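Local coordinates for putative protein-disulfide isomerase (PDB 3GN3) that is of unproven function but probably belongs to the DsbA-like thiol-disulfide exchange proteins of the thioredoxin fold, at residues 38-42 with 43-47; 79-82 with 83-86; 152-155 with 156-159; 158-162 with 163-167; 115-118 with 119-123. One frame throughout, in Å; residues are numbered along the deposited sequence.

Contact 1: residues 38-42 with 43-47; sequences DLLAQ and AGEDN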
loop_
_atom_site.group_PDB
_atom_site.type_symbol
_atom_site.label_atom_id
_atom_site.label_comp_id
_atom_site.label_asym_id
_atom_site.label_seq_id
_atom_site.Cartn_x
_atom_site.Cartn_y
_atom_site.Cartn_z
ATOM N N ASP A 38 23.959 18.722 4.173
ATOM C CA ASP A 38 25.045 18.134 3.374
ATOM C C ASP A 38 24.506 17.552 2.105
ATOM O O ASP A 38 25.079 17.765 1.040
ATOM C CB ASP A 38 25.746 16.963 4.057
ATOM C CG ASP A 38 26.165 17.260 5.441
ATOM O OD1 ASP A 38 25.914 18.403 5.908
ATOM O OD2 ASP A 38 26.739 16.322 6.061
ATOM N N LEU A 39 23.427 16.783 2.223
ATOM C CA LEU A 39 22.890 16.123 1.059
ATOM C C LEU A 39 22.633 17.115 -0.086
ATOM O O LEU A 39 23.077 16.902 -1.214
ATOM C CB LEU A 39 21.637 15.296 1.389
ATOM C CG LEU A 39 21.193 14.783 0.020
ATOM C CD1 LEU A 39 21.922 13.481 -0.350
ATOM C CD2 LEU A 39 19.723 14.676 -0.115
ATOM N N LEU A 40 21.929 18.195 0.221
ATOM C CA LEU A 40 21.595 19.218 -0.758
ATOM C C LEU A 40 22.860 19.905 -1.332
ATOM O O LEU A 40 22.999 20.073 -2.546
ATOM C CB LEU A 40 20.672 20.230 -0.091
ATOM C CG LEU A 40 19.796 21.128 -0.945
ATOM C CD1 LEU A 40 18.897 20.297 -1.853
ATOM C CD2 LEU A 40 19.003 21.999 -0.013
ATOM N N ALA A 41 23.774 20.273 -0.436
ATOM C CA ALA A 41 25.090 20.813 -0.796
ATOM C C ALA A 41 25.876 19.879 -1.735
ATOM O O ALA A 41 26.371 20.304 -2.774
ATOM C CB ALA A 41 25.884 21.093 0.460
ATOM N N GLN A 42 25.974 18.609 -1.365
ATOM C CA GLN A 42 26.719 17.626 -2.137
ATOM C C GLN A 42 25.999 17.161 -3.379
ATOM O O GLN A 42 26.627 16.993 -4.397
ATOM C CB GLN A 42 27.086 16.431 -1.271
ATOM C CG GLN A 42 27.925 16.842 -0.098
ATOM C CD GLN A 42 28.366 15.692 0.726
ATOM O OE1 GLN A 42 28.576 14.584 0.219
ATOM N NE2 GLN A 42 28.526 15.932 2.019
ATOM N N ALA A 43 24.691 16.936 -3.310
ATOM C CA ALA A 43 23.945 16.541 -4.500
ATOM C C ALA A 43 23.773 17.700 -5.481
ATOM O O ALA A 43 23.832 17.497 -6.691
ATOM C CB ALA A 43 22.598 15.952 -4.121
ATOM N N GLY A 44 23.550 18.903 -4.940
ATOM C CA GLY A 44 23.380 20.129 -5.730
ATOM C C GLY A 44 21.928 20.514 -5.960
ATOM O O GLY A 44 21.143 19.717 -6.471
ATOM N N GLU A 45 21.576 21.750 -5.610
ATOM C CA GLU A 45 20.211 22.253 -5.780
ATOM C C GLU A 45 19.723 22.306 -7.208
ATOM O O GLU A 45 18.526 22.470 -7.453
ATOM C CB GLU A 45 20.076 23.627 -5.167
ATOM C CG GLU A 45 19.958 23.548 -3.678
ATOM C CD GLU A 45 20.508 24.771 -2.992
ATOM O OE1 GLU A 45 21.047 24.627 -1.860
ATOM O OE2 GLU A 45 20.406 25.866 -3.602
ATOM N N ASP A 46 20.655 22.176 -8.144
ATOM C CA ASP A 46 20.324 22.139 -9.560
ATOM C C ASP A 46 19.934 20.735 -9.994
ATOM O O ASP A 46 19.266 20.573 -11.005
ATOM C CB ASP A 46 21.499 22.664 -10.398
ATOM C CG ASP A 46 21.573 24.197 -10.412
ATOM O OD1 ASP A 46 20.649 24.868 -9.889
ATOM O OD2 ASP A 46 22.564 24.748 -10.953
ATOM N N ASN A 47 20.324 19.740 -9.198
ATOM C CA ASN A 47 20.076 18.324 -9.487
ATOM C C ASN A 47 18.907 17.651 -8.740
ATOM O O ASN A 47 18.266 16.736 -9.270
ATOM C CB ASN A 47 21.346 17.536 -9.219
ATOM C CG ASN A 47 22.548 18.182 -9.840
ATOM O OD1 ASN A 47 22.621 18.321 -11.055
ATOM N ND2 ASN A 47 23.493 18.613 -9.005
#
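Leu40 meets Glu45 where helix 36-43 runs out. The CG of Leu40 lies 3.7 Å from the CG of Glu45, and the two side chains cross at nearly a right angle. Leu40 reaches forward because its CG stands opposite the backbone N (chi1 -159°), bringing CG and the methyls beside Glu45 CG. Just inside, the packing is tight. Ala43 N gives a straight hydrogen bond to Leu39 O (2.6 Å), Gly44 N closes a more bent one to Leu40 O (2.7 Å), and the methyl of Ala43 rests 3.1 Å from Leu39 O. The buried side chain of Leu39 packs on Val50 of strand 48-54 and on Trp177 and Ile181 of helix 174-181. The side of Glu45 is looser: this residue is exposed, and its CG and OE1 rest on Leu40. Past the glycine, Asn47 ND2 returns to Ala43 O (2.6 Å), in the carbonyl plane and on a lone pair, binding a carbonyl at the end of the helix. Gly44, with phi 98°, is the first residue to leave helical geometry, a common helix stop. Here it starts the short loop that leads to strand 48-54, closing the beta-alpha-beta crossover of a thioredoxin-like fold.

Contact 2: residues 79-82 with 83-86; sequences GKES and AKAV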
loop_
_atom_site.group_PDB
_atom_site.type_symbol
_atom_site.label_atom_id
_atom_site.label_comp_id
_atom_site.label_asym_id
_atom_site.label_seq_id
_atom_site.Cartn_x
_atom_site.Cartn_y
_atom_site.Cartn_z
ATOM N N GLY A 79 7.782 30.356 7.003
ATOM C CA GLY A 79 7.411 29.069 6.393
ATOM C C GLY A 79 8.240 27.840 6.780
ATOM O O GLY A 79 8.397 27.483 7.981
ATOM N N LYS A 80 8.791 27.210 5.748
ATOM C CA LYS A 80 9.560 25.992 5.907
ATOM C C LYS A 80 10.806 26.196 6.781
ATOM O O LYS A 80 11.271 25.251 7.428
ATOM C CB LYS A 80 9.949 25.459 4.542
ATOM C CG LYS A 80 11.021 26.285 3.907
ATOM C CD LYS A 80 10.759 26.506 2.468
ATOM C CE LYS A 80 11.756 25.785 1.658
ATOM N NZ LYS A 80 12.257 26.653 0.588
ATOM N N GLU A 81 11.338 27.415 6.815
ATOM C CA GLU A 81 12.494 27.700 7.661
ATOM C C GLU A 81 12.131 27.665 9.140
ATOM O O GLU A 81 12.936 27.220 9.966
ATOM C CB GLU A 81 13.150 29.027 7.289
ATOM C CG GLU A 81 13.630 29.098 5.845
ATOM C CD GLU A 81 14.525 27.915 5.418
ATOM O OE1 GLU A 81 15.266 27.350 6.267
ATOM O OE2 GLU A 81 14.496 27.552 4.220
ATOM N N SER A 82 10.911 28.116 9.460
ATOM C CA SER A 82 10.378 28.081 10.834
ATOM C C SER A 82 9.994 26.667 11.240
ATOM O O SER A 82 10.260 26.258 12.368
ATOM C CB SER A 82 9.176 29.017 10.984
ATOM O OG SER A 82 9.558 30.343 10.681
ATOM N N ALA A 83 9.384 25.927 10.313
ATOM C CA ALA A 83 9.156 24.493 10.513
ATOM C C ALA A 83 10.497 23.780 10.749
ATOM O O ALA A 83 10.625 22.962 11.678
ATOM C CB ALA A 83 8.413 23.894 9.330
ATOM N N LYS A 84 11.500 24.122 9.935
ATOM C CA LYS A 84 12.829 23.546 10.094
ATOM C C LYS A 84 13.424 23.908 11.466
ATOM O O LYS A 84 13.971 23.042 12.163
ATOM C CB LYS A 84 13.731 23.964 8.938
ATOM C CG LYS A 84 15.103 23.318 8.959
ATOM C CD LYS A 84 16.105 24.149 8.142
ATOM C CE LYS A 84 17.550 23.672 8.377
ATOM N NZ LYS A 84 18.510 24.777 8.109
ATOM N N ALA A 85 13.276 25.168 11.869
ATOM C CA ALA A 85 13.638 25.593 13.224
ATOM C C ALA A 85 12.999 24.696 14.302
ATOM O O ALA A 85 13.698 24.208 15.220
ATOM C CB ALA A 85 13.271 27.045 13.436
ATOM N N VAL A 86 11.686 24.449 14.183
ATOM C CA VAL A 86 10.981 23.570 15.141
ATOM C C VAL A 86 11.517 22.127 15.129
ATOM O O VAL A 86 11.769 21.554 16.208
ATOM C CB VAL A 86 9.410 23.589 14.992
ATOM C CG1 VAL A 86 8.769 22.473 15.856
ATOM C CG2 VAL A 86 8.834 24.970 15.362
#
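Glu81 and Lys84 are set side by side by two different first torsions: the CG of Glu81 is opposite its carbonyl carbon (chi1 -59°), while that of Lys84 is opposite its backbone N (chi1 -175°). The glutamate then bends at chi2 and the lysine runs on extended, and both chains point the same way. What touches is not the charged ends. OE1 of Glu81 lies against the CD methylene of Lys84 at 3.8 Å, and its distance to Lys84 NZ, 4.5 Å, is too long for a salt bridge. Each end has business elsewhere: Glu81 OE2 accepts a hydrogen bond from Trp11 NE1, and Lys84 NZ makes a long, weak ion pair with Asp37. Lys80 adds a cation-pi contact to the same Trp11. Underneath runs the regular backbone of the first turns of helix 79-92, from Ala83 N to Gly79 O (3.0 Å) through to Val86 N to Ser82 O (2.9 Å). The CB of Lys84 sits 3.2 Å from Lys80 O, and CG2 of Val86 lies 3.6 Å from Ser82 O. Ser82, Ala83 and Val86 form the buried side, turned to helix 63-73. The charged side instead links this helix to the N-terminal strand 10-12 through Trp11, and the Glu81-Lys84 pair probably contributes a modest attraction there, weaker than a direct ion pair would give.

Contact 3: residues 152-155 with 156-159; sequences IHVS and PTFM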
loop_
_atom_site.group_PDB
_atom_site.type_symbol
_atom_site.label_atom_id
_atom_site.label_comp_id
_atom_site.label_asym_id
_atom_site.label_seq_id
_atom_site.Cartn_x
_atom_site.Cartn_y
_atom_site.Cartn_z
ATOM N N ILE A 152 4.483 3.702 4.009
ATOM C CA ILE A 152 5.610 4.040 4.879
ATOM C C ILE A 152 5.290 3.540 6.271
ATOM O O ILE A 152 4.172 3.676 6.720
ATOM C CB ILE A 152 5.910 5.581 4.915
ATOM C CG1 ILE A 152 5.982 6.181 3.494
ATOM C CG2 ILE A 152 7.181 5.854 5.689
ATOM C CD1 ILE A 152 6.887 5.431 2.487
ATOM N N HIS A 153 6.269 2.940 6.941
ATOM C CA HIS A 153 6.117 2.497 8.317
ATOM C C HIS A 153 7.361 2.887 9.121
ATOM O O HIS A 153 7.292 3.661 10.087
ATOM C CB HIS A 153 5.906 0.987 8.381
ATOM C CG HIS A 153 5.920 0.451 9.779
ATOM N ND1 HIS A 153 5.035 0.887 10.744
ATOM C CD2 HIS A 153 6.724 -0.453 10.385
ATOM C CE1 HIS A 153 5.284 0.262 11.882
ATOM N NE2 HIS A 153 6.303 -0.556 11.692
ATOM N N VAL A 154 8.499 2.353 8.704
ATOM C CA VAL A 154 9.750 2.575 9.392
ATOM C C VAL A 154 10.181 4.034 9.233
ATOM O O VAL A 154 10.077 4.582 8.156
ATOM C CB VAL A 154 10.828 1.590 8.864
ATOM C CG1 VAL A 154 12.209 2.155 8.980
ATOM C CG2 VAL A 154 10.730 0.271 9.607
ATOM N N SER A 155 10.651 4.674 10.303
ATOM C CA SER A 155 11.250 5.991 10.154
ATOM C C SER A 155 12.762 5.958 10.402
ATOM O O SER A 155 13.214 5.365 11.378
ATOM C CB SER A 155 10.549 7.014 11.063
ATOM O OG SER A 155 10.805 6.745 12.421
ATOM N N PRO A 156 13.549 6.594 9.515
ATOM C CA PRO A 156 13.076 7.278 8.313
ATOM C C PRO A 156 12.879 6.301 7.182
ATOM O O PRO A 156 13.411 5.188 7.232
ATOM C CB PRO A 156 14.255 8.192 7.955
ATOM C CG PRO A 156 15.447 7.400 8.383
ATOM C CD PRO A 156 15.014 6.711 9.666
ATOM N N THR A 157 12.123 6.695 6.160
ATOM C CA THR A 157 12.253 5.979 4.899
ATOM C C THR A 157 12.492 6.960 3.757
ATOM O O THR A 157 12.064 8.110 3.823
ATOM C CB THR A 157 11.162 4.835 4.644
ATOM O OG1 THR A 157 10.252 5.194 3.604
ATOM C CG2 THR A 157 10.409 4.448 5.850
ATOM N N PHE A 158 13.219 6.508 2.742
ATOM C CA PHE A 158 13.687 7.377 1.672
ATOM C C PHE A 158 13.005 7.015 0.370
ATOM O O PHE A 158 12.859 5.849 0.077
ATOM C CB PHE A 158 15.215 7.221 1.514
ATOM C CG PHE A 158 15.972 7.409 2.797
ATOM C CD1 PHE A 158 16.385 8.686 3.192
ATOM C CD2 PHE A 158 16.230 6.321 3.636
ATOM C CE1 PHE A 158 17.053 8.880 4.384
ATOM C CE2 PHE A 158 16.906 6.493 4.834
ATOM C CZ PHE A 158 17.326 7.778 5.206
ATOM N N MET A 159 12.581 8.002 -0.404
ATOM C CA MET A 159 12.017 7.753 -1.738
ATOM C C MET A 159 12.836 8.526 -2.765
ATOM O O MET A 159 13.215 9.673 -2.523
ATOM C CB MET A 159 10.525 8.172 -1.830
ATOM C CG MET A 159 9.572 7.310 -0.984
ATOM S SD MET A 159 7.796 7.201 -1.397
ATOM C CE MET A 159 7.411 8.904 -1.876
#
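Ile152 and Thr157 face each other across a bend in the chain, their side chains meeting at a slant. The Ile152 CB points at the strand, and with chi1 at -49° both the CG2 and the CD1 branch lie on the threonine's side. CD1 comes to roughly 3.6 Å from Thr157 OG1, a value to take as approximate: the Thr157 side chain is modelled with its methyl too close to Val154 O and with chi1 off any staggered position, which leaves its whole rotamer doubtful. Farther along, the Ile152 CD1 also touches Met159 SD, at 4.4 Å, an apolar contact on the same side of the strand. Val154 packs by CG1 on Pro156 O, 3.7 Å away. The bend itself comes from the cis peptide between Ser155 and Pro156, which brings their CA atoms to 2.9 Å and leaves segments 152-155 and 156-159 running 136° apart. No hydrogen bond joins the two; instead Gln55 and Gln57 bind the carbonyl of His153, and a glycerol takes hydrogen bonds from the backbone N of His153 and of Val154. Ser155 packs on Cys26, which precedes helix 27-33 in a Cys-Pro-Phe-Ser sequence, and Pro156 on Phe28, Ser29 and Ala32. A cis-proline entering a strand beside the cysteine at a helix start is characteristic of thioredoxin-fold active sites, consistent with the DsbA family.

Contact 4: residues 158-162 with 163-167; sequences FMING and LVQPG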
loop_
_atom_site.group_PDB
_atom_site.type_symbol
_atom_site.label_atom_id
_atom_site.label_comp_id
_atom_site.label_asym_id
_atom_site.label_seq_id
_atom_site.Cartn_x
_atom_site.Cartn_y
_atom_site.Cartn_z
ATOM N N PHE A 158 13.219 6.508 2.742
ATOM C CA PHE A 158 13.687 7.377 1.672
ATOM C C PHE A 158 13.005 7.015 0.370
ATOM O O PHE A 158 12.859 5.849 0.077
ATOM C CB PHE A 158 15.215 7.221 1.514
ATOM C CG PHE A 158 15.972 7.409 2.797
ATOM C CD1 PHE A 158 16.385 8.686 3.192
ATOM C CD2 PHE A 158 16.230 6.321 3.636
ATOM C CE1 PHE A 158 17.053 8.880 4.384
ATOM C CE2 PHE A 158 16.906 6.493 4.834
ATOM C CZ PHE A 158 17.326 7.778 5.206
ATOM N N MET A 159 12.581 8.002 -0.404
ATOM C CA MET A 159 12.017 7.753 -1.738
ATOM C C MET A 159 12.836 8.526 -2.765
ATOM O O MET A 159 13.215 9.673 -2.523
ATOM C CB MET A 159 10.525 8.172 -1.830
ATOM C CG MET A 159 9.572 7.310 -0.984
ATOM S SD MET A 159 7.796 7.201 -1.397
ATOM C CE MET A 159 7.411 8.904 -1.876
ATOM N N ILE A 160 13.121 7.906 -3.899
ATOM C CA ILE A 160 13.693 8.631 -5.027
ATOM C C ILE A 160 12.699 8.560 -6.177
ATOM O O ILE A 160 12.317 7.474 -6.600
ATOM C CB ILE A 160 15.044 8.046 -5.482
ATOM C CG1 ILE A 160 16.072 8.135 -4.360
ATOM C CG2 ILE A 160 15.564 8.775 -6.702
ATOM C CD1 ILE A 160 17.323 7.365 -4.692
ATOM N N ASN A 161 12.282 9.716 -6.674
ATOM C CA ASN A 161 11.243 9.787 -7.699
ATOM C C ASN A 161 10.039 8.851 -7.449
ATOM O O ASN A 161 9.583 8.127 -8.343
ATOM C CB ASN A 161 11.858 9.573 -9.077
ATOM C CG ASN A 161 12.729 10.745 -9.512
ATOM O OD1 ASN A 161 12.653 11.865 -8.963
ATOM N ND2 ASN A 161 13.561 10.500 -10.505
ATOM N N GLY A 162 9.535 8.864 -6.219
ATOM C CA GLY A 162 8.274 8.205 -5.914
ATOM C C GLY A 162 8.407 6.735 -5.592
ATOM O O GLY A 162 7.427 6.086 -5.261
ATOM N N LEU A 163 9.620 6.202 -5.679
ATOM C CA LEU A 163 9.878 4.826 -5.234
ATOM C C LEU A 163 10.655 4.776 -3.926
ATOM O O LEU A 163 11.674 5.458 -3.756
ATOM C CB LEU A 163 10.583 3.999 -6.316
ATOM C CG LEU A 163 9.736 3.683 -7.546
ATOM C CD1 LEU A 163 10.520 2.767 -8.456
ATOM C CD2 LEU A 163 8.363 3.072 -7.191
ATOM N N VAL A 164 10.149 3.964 -3.001
ATOM C CA VAL A 164 10.811 3.705 -1.718
ATOM C C VAL A 164 12.121 2.972 -1.985
ATOM O O VAL A 164 12.184 2.135 -2.883
ATOM C CB VAL A 164 9.920 2.848 -0.831
ATOM C CG1 VAL A 164 10.725 2.214 0.311
ATOM C CG2 VAL A 164 8.742 3.676 -0.347
ATOM N N GLN A 165 13.158 3.306 -1.210
ATOM C CA GLN A 165 14.494 2.726 -1.363
ATOM C C GLN A 165 14.883 1.996 -0.075
ATOM O O GLN A 165 15.486 2.588 0.831
ATOM C CB GLN A 165 15.500 3.809 -1.701
ATOM C CG GLN A 165 15.045 4.749 -2.814
ATOM C CD GLN A 165 15.085 4.088 -4.161
ATOM O OE1 GLN A 165 16.076 3.443 -4.500
ATOM N NE2 GLN A 165 14.013 4.243 -4.955
ATOM N N PRO A 166 14.538 0.698 0.019
ATOM C CA PRO A 166 14.744 0.028 1.315
ATOM C C PRO A 166 16.234 -0.138 1.682
ATOM O O PRO A 166 16.579 -0.226 2.858
ATOM C CB PRO A 166 14.005 -1.312 1.157
ATOM C CG PRO A 166 13.881 -1.530 -0.311
ATOM C CD PRO A 166 14.013 -0.208 -1.027
ATOM N N GLY A 167 17.109 -0.120 0.683
ATOM C CA GLY A 167 18.551 -0.109 0.929
ATOM C C GLY A 167 19.087 1.156 1.589
ATOM O O GLY A 167 20.081 1.089 2.293
HETATM O O HOH W 1 14.130 3.739 2.851
#
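A type I' turn from Ile160 to Leu163 brings the chain back on itself in antiparallel register, pairing Ile160 with Leu163 and Met159 with Val164. Ile160 and Leu163 are the hydrogen-bonded pair, with Ile160 N to Leu163 O at 2.8 Å and Leu163 N to Ile160 O at 3.1 Å. Met159 and Val164 are the non-hydrogen-bonded pair, and on their face CG of Met159 lies 3.8 Å from CG2 of Val164, with SD against the same methyl. On the other face Ile160 meets Gln165 nearly at right angles, its CG1 and CD1 both resting on the glutamine CG. This is a tight two-residue beta hairpin at the edge of the thioredoxin-like sheet, where Asn161 and Gly162, both with positive phi, fill the turn; Asn161 OD1 is tied to the backbone of Leu17. Bent at chi2 (-73°), Gln165 brings its amide back over its own strand, and NE2 donates to Leu163 O (2.9 Å) from above the carbonyl plane, nearly in line with its own N-H. That oxygen therefore has two donors, the second being Ile160 N. Gln165 N closes on Phe158 O at 2.9 Å, while a water accepts from Phe158 N (2.9 Å) and donates to Gln165 O (2.7 Å), bridging the strands where they part. Gln149 OE1 of a third subunit accepts from Val164 N.

Contact 5: residues 115-118 with 119-123; sequences IIAR and IERYS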
loop_
_atom_site.group_PDB
_atom_site.type_symbol
_atom_site.label_atom_id
_atom_site.label_comp_id
_atom_site.label_asym_id
_atom_site.label_seq_id
_atom_site.Cartn_x
_atom_site.Cartn_y
_atom_site.Cartn_z
ATOM N N ILE A 115 4.529 20.789 26.206
ATOM C CA ILE A 115 5.256 20.456 24.979
ATOM C C ILE A 115 5.326 21.653 24.024
ATOM O O ILE A 115 6.391 21.961 23.480
ATOM C CB ILE A 115 4.643 19.190 24.297
ATOM C CG1 ILE A 115 4.786 17.950 25.203
ATOM C CG2 ILE A 115 5.223 18.936 22.906
ATOM C CD1 ILE A 115 6.128 17.790 25.921
ATOM N N ILE A 116 4.206 22.344 23.845
ATOM C CA ILE A 116 4.198 23.519 22.971
ATOM C C ILE A 116 5.107 24.643 23.478
ATOM O O ILE A 116 5.882 25.219 22.708
ATOM C CB ILE A 116 2.789 24.065 22.735
ATOM C CG1 ILE A 116 1.954 23.026 21.985
ATOM C CG2 ILE A 116 2.853 25.393 21.956
ATOM C CD1 ILE A 116 0.487 23.421 21.820
ATOM N N ALA A 117 5.000 24.945 24.772
ATOM C CA ALA A 117 5.849 25.938 25.438
ATOM C C ALA A 117 7.346 25.592 25.286
ATOM O O ALA A 117 8.161 26.456 24.949
ATOM C CB ALA A 117 5.455 26.056 26.914
ATOM N N ARG A 118 7.666 24.313 25.509
ATOM C CA ARG A 118 9.008 23.744 25.367
ATOM C C ARG A 118 9.615 23.946 23.962
ATOM O O ARG A 118 10.770 24.376 23.819
ATOM C CB ARG A 118 8.957 22.258 25.710
ATOM C CG ARG A 118 10.307 21.617 25.944
ATOM C CD ARG A 118 10.458 21.245 27.376
ATOM N NE ARG A 118 10.285 19.816 27.621
ATOM C CZ ARG A 118 9.222 19.258 28.188
ATOM N NH1 ARG A 118 8.189 19.992 28.559
ATOM N NH2 ARG A 118 9.186 17.954 28.381
ATOM N N ILE A 119 8.837 23.645 22.928
ATOM C CA ILE A 119 9.268 23.885 21.554
ATOM C C ILE A 119 9.408 25.384 21.276
ATOM O O ILE A 119 10.316 25.818 20.552
ATOM C CB ILE A 119 8.290 23.242 20.547
ATOM C CG1 ILE A 119 8.269 21.717 20.728
ATOM C CG2 ILE A 119 8.615 23.677 19.116
ATOM C CD1 ILE A 119 7.266 21.010 19.844
ATOM N N GLU A 120 8.510 26.182 21.848
ATOM C CA GLU A 120 8.604 27.634 21.728
ATOM C C GLU A 120 9.910 28.169 22.304
ATOM O O GLU A 120 10.614 28.914 21.623
ATOM C CB GLU A 120 7.405 28.310 22.372
ATOM C CG GLU A 120 6.181 28.311 21.479
ATOM C CD GLU A 120 4.955 28.779 22.205
ATOM O OE1 GLU A 120 4.008 29.246 21.528
ATOM O OE2 GLU A 120 4.955 28.677 23.454
ATOM N N ARG A 121 10.237 27.751 23.527
ATOM C CA ARG A 121 11.502 28.097 24.182
ATOM C C ARG A 121 12.696 27.851 23.267
ATOM O O ARG A 121 13.442 28.783 22.909
ATOM C CB ARG A 121 11.709 27.227 25.416
ATOM C CG ARG A 121 11.993 27.987 26.668
ATOM C CD ARG A 121 10.740 27.993 27.516
ATOM N NE ARG A 121 10.518 26.656 28.078
ATOM C CZ ARG A 121 9.400 26.244 28.672
ATOM N NH1 ARG A 121 8.353 27.061 28.794
ATOM N NH2 ARG A 121 9.334 25.005 29.140
ATOM N N TYR A 122 12.831 26.582 22.877
ATOM C CA TYR A 122 13.978 26.050 22.172
ATOM C C TYR A 122 14.117 26.549 20.748
ATOM O O TYR A 122 15.233 26.671 20.239
ATOM C CB TYR A 122 13.868 24.538 22.153
ATOM C CG TYR A 122 14.181 23.859 23.461
ATOM C CD1 TYR A 122 15.031 24.450 24.399
ATOM C CD2 TYR A 122 13.661 22.596 23.742
ATOM C CE1 TYR A 122 15.343 23.805 25.565
ATOM C CE2 TYR A 122 13.966 21.947 24.906
ATOM C CZ TYR A 122 14.803 22.558 25.809
ATOM O OH TYR A 122 15.084 21.916 26.974
ATOM N N SER A 123 12.995 26.816 20.087
ATOM C CA SER A 123 13.049 27.331 18.724
ATOM C C SER A 123 13.001 28.860 18.704
ATOM O O SER A 123 13.272 29.473 17.668
ATOM C CB SER A 123 11.904 26.755 17.871
ATOM O OG SER A 123 10.653 27.338 18.203
#
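Arg118 and Tyr122 lie alongside each other one turn apart on helix 112-123, part of the helical domain inserted into the thioredoxin-like fold in DsbA relatives. The backbone bonds are regular: Ile119 N to Ile115 O (3.0 Å), Glu120 N to Ile116 O, Arg121 N to Ala117 O and Tyr122 N to Arg118 O. Among apolar contacts, the aliphatic CG of Arg118 touches CE2 of the tyrosine ring (3.8 Å), a ring that also stacks with His93. CG2 of Ile115 meets CD1 of Ile119 (4.2 Å) on the buried side, against helices 63-73 and 79-92. A methyl-carboxylate van der Waals contact puts CG2 of Ile116 4.0 Å from Glu120 CD. The polar ends leave the segments: Arg118 NH2 binds Glu96 O, Tyr122 OH binds Glu96 OE1, and Glu120 OE1 accepts from the backbone N of Leu127 and of Ala128. Arg121, bent at chi2 and chi3, folds its guanidinium back so that one face lies over Ala117 O, 3.6 Å from the plane and toward its rim, while NH1 comes to 3.6 Å from Ala117 CB. At the helix end Ile119 O is gripped twice from opposite faces of its plane, by Ser123 N and by Ser123 OG (2.8 Å).

The five contacts fall into two regions. Contacts 3 and 4 share Phe158 and Met159 on strand 157-160, their centres 9 Å apart, and Ile152 CD1 touches Val164 CG2 at 3.8 Å. Contact 1 sits in the same thioredoxin-like part, about 17 Å from contact 4 between centres. Contacts 2 and 5 belong to the inserted helices and meet where Val86 CG1 packs on Ile119 CG2 at 3.5 Å; contact 5 lies about 33 Å from contact 4 between centres, on the far side of the chain's centre. Of the five, contact 3 lies at the probable redox site, with Ser155 against Cys26; the glycerol and sulfate close by probably come from the crystallisation liquor.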